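Lipoprotein (Colwellia psychrerythraea, PDB 3O0Y) is a putative lipoprotein of unknown function from the DUF885 family, whose kinship with the MA clan of metallopeptidases hints at, but does not establish, a hydrolytic role. Local coordinates at residues E299-P302 with T303-H306; P550-A553 with L554-L558. All coordinates share one frame; numbering follows the deposited sequence.

Interaction 1. Residues E299-P302 with T303-H306; sequences ELSP and TQIH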
# COMPACT_ATOMS: atom_id res chain seq x y z
N GLU A 299 5.78 6.51 18.76
CA GLU A 299 6.99 7.20 19.27
C GLU A 299 7.86 6.24 20.09
O GLU A 299 8.85 6.65 20.71
CB GLU A 299 6.54 8.39 20.09
CG GLU A 299 5.85 9.44 19.20
CD GLU A 299 5.80 10.82 19.75
OE1 GLU A 299 5.84 11.00 20.99
OE2 GLU A 299 5.67 11.73 18.91
N LEU A 300 7.54 4.96 20.08
CA LEU A 300 8.38 3.98 20.73
C LEU A 300 9.73 3.92 20.00
O LEU A 300 9.87 4.21 18.79
CB LEU A 300 7.67 2.63 20.75
CG LEU A 300 6.36 2.50 21.56
CD1 LEU A 300 5.71 1.12 21.39
CD2 LEU A 300 6.54 2.86 23.07
N SER A 301 10.75 3.51 20.75
CA SER A 301 12.03 3.22 20.21
C SER A 301 12.03 1.92 19.41
O SER A 301 11.16 1.07 19.63
CB SER A 301 13.07 3.08 21.34
OG SER A 301 12.94 1.84 22.05
N PRO A 302 12.98 1.78 18.48
CA PRO A 302 13.16 0.56 17.70
C PRO A 302 13.37 -0.61 18.64
O PRO A 302 12.82 -1.68 18.42
CB PRO A 302 14.46 0.85 16.90
CG PRO A 302 14.51 2.29 16.78
CD PRO A 302 13.93 2.82 18.03
N THR A 303 14.13 -0.42 19.73
CA THR A 303 14.23 -1.47 20.77
C THR A 303 12.91 -1.92 21.38
O THR A 303 12.66 -3.13 21.45
CB THR A 303 15.20 -1.09 21.91
OG1 THR A 303 16.49 -0.83 21.33
CG2 THR A 303 15.37 -2.23 22.88
N GLN A 304 12.02 -1.00 21.75
CA GLN A 304 10.71 -1.38 22.31
C GLN A 304 9.82 -2.11 21.28
O GLN A 304 9.08 -3.03 21.66
CB GLN A 304 10.01 -0.16 22.82
CG GLN A 304 10.69 0.44 24.07
CD GLN A 304 10.13 1.83 24.44
OE1 GLN A 304 10.03 2.73 23.61
NE2 GLN A 304 9.74 1.98 25.71
N ILE A 305 9.85 -1.62 20.04
CA ILE A 305 9.05 -2.21 18.96
C ILE A 305 9.56 -3.63 18.67
O ILE A 305 8.78 -4.55 18.52
CB ILE A 305 9.06 -1.32 17.70
CG1 ILE A 305 8.38 0.02 18.03
CG2 ILE A 305 8.31 -2.05 16.51
CD1 ILE A 305 8.59 1.12 16.99
N HIS A 306 10.88 -3.79 18.61
CA HIS A 306 11.50 -5.12 18.43
C HIS A 306 11.04 -6.09 19.47
O HIS A 306 10.66 -7.20 19.16
CB HIS A 306 13.05 -4.94 18.45
CG HIS A 306 13.82 -6.08 17.85
ND1 HIS A 306 14.45 -7.05 18.61
CD2 HIS A 306 14.09 -6.39 16.56
CE1 HIS A 306 15.07 -7.91 17.81
NE2 HIS A 306 14.90 -7.51 16.56

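Interaction 2. Residues P550-A553 with L554-L558; sequences PGQA and LGYKL. With SO4 (sulfate ion), chain D.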
# COMPACT_ATOMS: atom_id res chain seq x y z
N PRO A 550 11.74 1.29 4.73
CA PRO A 550 11.87 1.30 6.17
C PRO A 550 10.68 1.85 6.94
O PRO A 550 10.18 2.93 6.66
CB PRO A 550 13.12 2.17 6.43
CG PRO A 550 13.64 2.50 5.14
CD PRO A 550 12.64 2.21 4.08
N GLY A 551 10.23 1.05 7.90
CA GLY A 551 9.14 1.35 8.80
C GLY A 551 7.76 0.94 8.37
O GLY A 551 6.84 0.85 9.22
N GLN A 552 7.56 0.76 7.07
CA GLN A 552 6.24 0.49 6.49
C GLN A 552 5.70 -0.82 7.08
O GLN A 552 4.48 -0.87 7.36
CB GLN A 552 6.19 0.50 4.96
CG GLN A 552 4.76 0.39 4.36
CD GLN A 552 4.13 -0.96 4.37
OE1 GLN A 552 4.82 -1.98 4.25
NE2 GLN A 552 2.76 -1.01 4.39
N ALA A 553 6.56 -1.80 7.33
CA ALA A 553 6.14 -3.10 7.82
C ALA A 553 5.69 -3.03 9.25
O ALA A 553 5.14 -4.00 9.77
CB ALA A 553 7.32 -4.15 7.74
N LEU A 554 5.95 -1.91 9.94
CA LEU A 554 5.56 -1.77 11.34
C LEU A 554 4.05 -1.46 11.53
O LEU A 554 3.50 -1.75 12.59
CB LEU A 554 6.41 -0.68 12.00
CG LEU A 554 7.90 -0.84 11.90
CD1 LEU A 554 8.55 0.41 12.60
CD2 LEU A 554 8.45 -2.16 12.48
N GLY A 555 3.37 -0.93 10.50
CA GLY A 555 2.01 -0.45 10.66
C GLY A 555 1.02 -1.49 11.00
O GLY A 555 0.01 -1.25 11.74
N TYR A 556 1.29 -2.68 10.48
CA TYR A 556 0.33 -3.79 10.52
C TYR A 556 0.07 -4.15 11.98
O TYR A 556 -1.07 -4.08 12.48
CB TYR A 556 0.88 -5.03 9.78
CG TYR A 556 1.11 -4.81 8.33
CD1 TYR A 556 0.14 -5.18 7.40
CD2 TYR A 556 2.25 -4.14 7.86
CE1 TYR A 556 0.29 -4.87 6.11
CE2 TYR A 556 2.40 -3.87 6.54
CZ TYR A 556 1.41 -4.17 5.67
OH TYR A 556 1.56 -3.89 4.34
N LYS A 557 1.10 -4.60 12.69
CA LYS A 557 0.90 -4.98 14.08
C LYS A 557 0.71 -3.77 14.99
O LYS A 557 -0.01 -3.86 15.96
CB LYS A 557 2.00 -5.91 14.59
CG LYS A 557 1.62 -7.34 14.48
CD LYS A 557 0.65 -7.64 15.64
CE LYS A 557 -0.03 -8.96 15.54
NZ LYS A 557 -0.92 -9.27 16.78
N LEU A 558 1.48 -2.69 14.85
CA LEU A 558 1.30 -1.58 15.81
C LEU A 558 -0.15 -1.02 15.72
O LEU A 558 -0.78 -0.71 16.73
CB LEU A 558 2.35 -0.51 15.59
CG LEU A 558 3.76 -0.95 15.90
CD1 LEU A 558 4.76 0.19 15.61
CD2 LEU A 558 3.88 -1.54 17.30
S SO4 D . 0.70 -6.95 2.78
O1 SO4 D . 0.46 -7.49 4.15
O2 SO4 D . -0.14 -7.65 1.87
O3 SO4 D . 0.31 -5.52 2.67
O4 SO4 D . 2.11 -6.93 2.48
O HOH W 1 3.70 -5.41 11.68

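Interaction 1. Residues E299-P302 with T303-H306
Ser301 and Gln304 hold each other at the start of helix 302-326, each side chain bonding to the other's backbone N-H. Followed outward, Gln304 first sets its CB against Ser301, 3.6 Å from the carbonyl O of that residue. CG, lying beside its own backbone N (chi1 -68°), then passes Ser301 OG at 3.3 Å, and the chain runs on extended, CD still near that hydroxyl. At the tip, OE1 lies 3.5 Å from Leu300 CD2 and takes the N-H of Ser301, 3.1 Å from Ser301 N to Gln304 OE1, in the carbonyl plane and on a lone pair. Glutamine suits the place because its chain is long enough to reach back over one turn and ends in an acceptor. In return, Ser301 OG accepts from Gln304 N at 3.0 Å, nearly straight at 162°; serine's short hydroxyl can stand in for the carbonyl that a preceding turn would have supplied. Pro302 suits the first turn, since its phi is already helical and its nitrogen has no hydrogen to leave without a partner. The regular bonds then begin, Ile305 N to Ser301 O at 3.0 Å and His306 N to Pro302 O at 2.9 Å. Leu300, whose side chain crosses that of Gln304 at about a right angle, also lays CB against Ile305 CG1 at 3.8 Å. Ile305 itself turns inward to Leu508 and Thr512 of helix 491-515, while Pro302 packs on Ile292 of helix 284-296. The reciprocal pair, with serine at the N-cap and glutamine three residues on, is a capping box.

Interaction 2. Residues P550-A553 with L554-L558
The ring of Tyr556 and the amide of Gln552 stand almost perpendicular, their planes 85° apart. At the ring's edge lie Gln552 OE1 and, beside CD2, the carbonyl O of Ala553, 3.5 Å from Tyr556 CD2; Arg507 makes a cation-pi contact with the ring. Gln552 NE2 donates to Tyr556 OH at 3.1 Å, almost straight (170°) and within the amide plane, because the chain bends at chi2 (-77°) and swings the amide back toward the ring. Arg545 takes Gln552 OE1, fixing which way the amide faces. Gln552 and Ala553 sit in the tight turn closed by Leu554 N to Gly551 O at 3.0 Å, which runs into helix 555-574, whose first turn carries Tyr556; Gly555 N bonds more weakly to Gln552 O. Glycine fits position 551, whose phi is positive, and Leu554 lays CB and CG against Gly551 O. Tyr556 OH in turn donates to sulfate O3 at 2.6 Å, and Arg504, Arg507 and Arg545 also hydrogen-bond to this anion, which probably came from the crystallisation liquor. Without the hydroxyl, a phenylalanine in place of Tyr556 would probably leave the Gln552 amide less firmly held and the sulfate more dependent on the arginines. A water bridges Ala553 O, 2.8 Å away, to Lys557 N.

Interaction 1 comes first along the chain, where a loop following helix 284-296 enters helix 302-326; interaction 2 follows some 250 residues later, where another loop enters helix 555-574. Both are thus helix starts, and their centres lie about 11 Å apart. They touch directly: Ile305 CG2 meets Leu554 CD2 at 4.0 Å, and Ile305 also packs on Leu558. Helices 284-296 and 491-515 serve both, since Ile292 and Leu508 each receive Ile305 and Leu554. Interaction 1 is partly buried, about 23 Å from the chain centre, whereas interaction 2 is buried at about 11 Å. Distant parts of this largely helical chain therefore meet through one apolar patch.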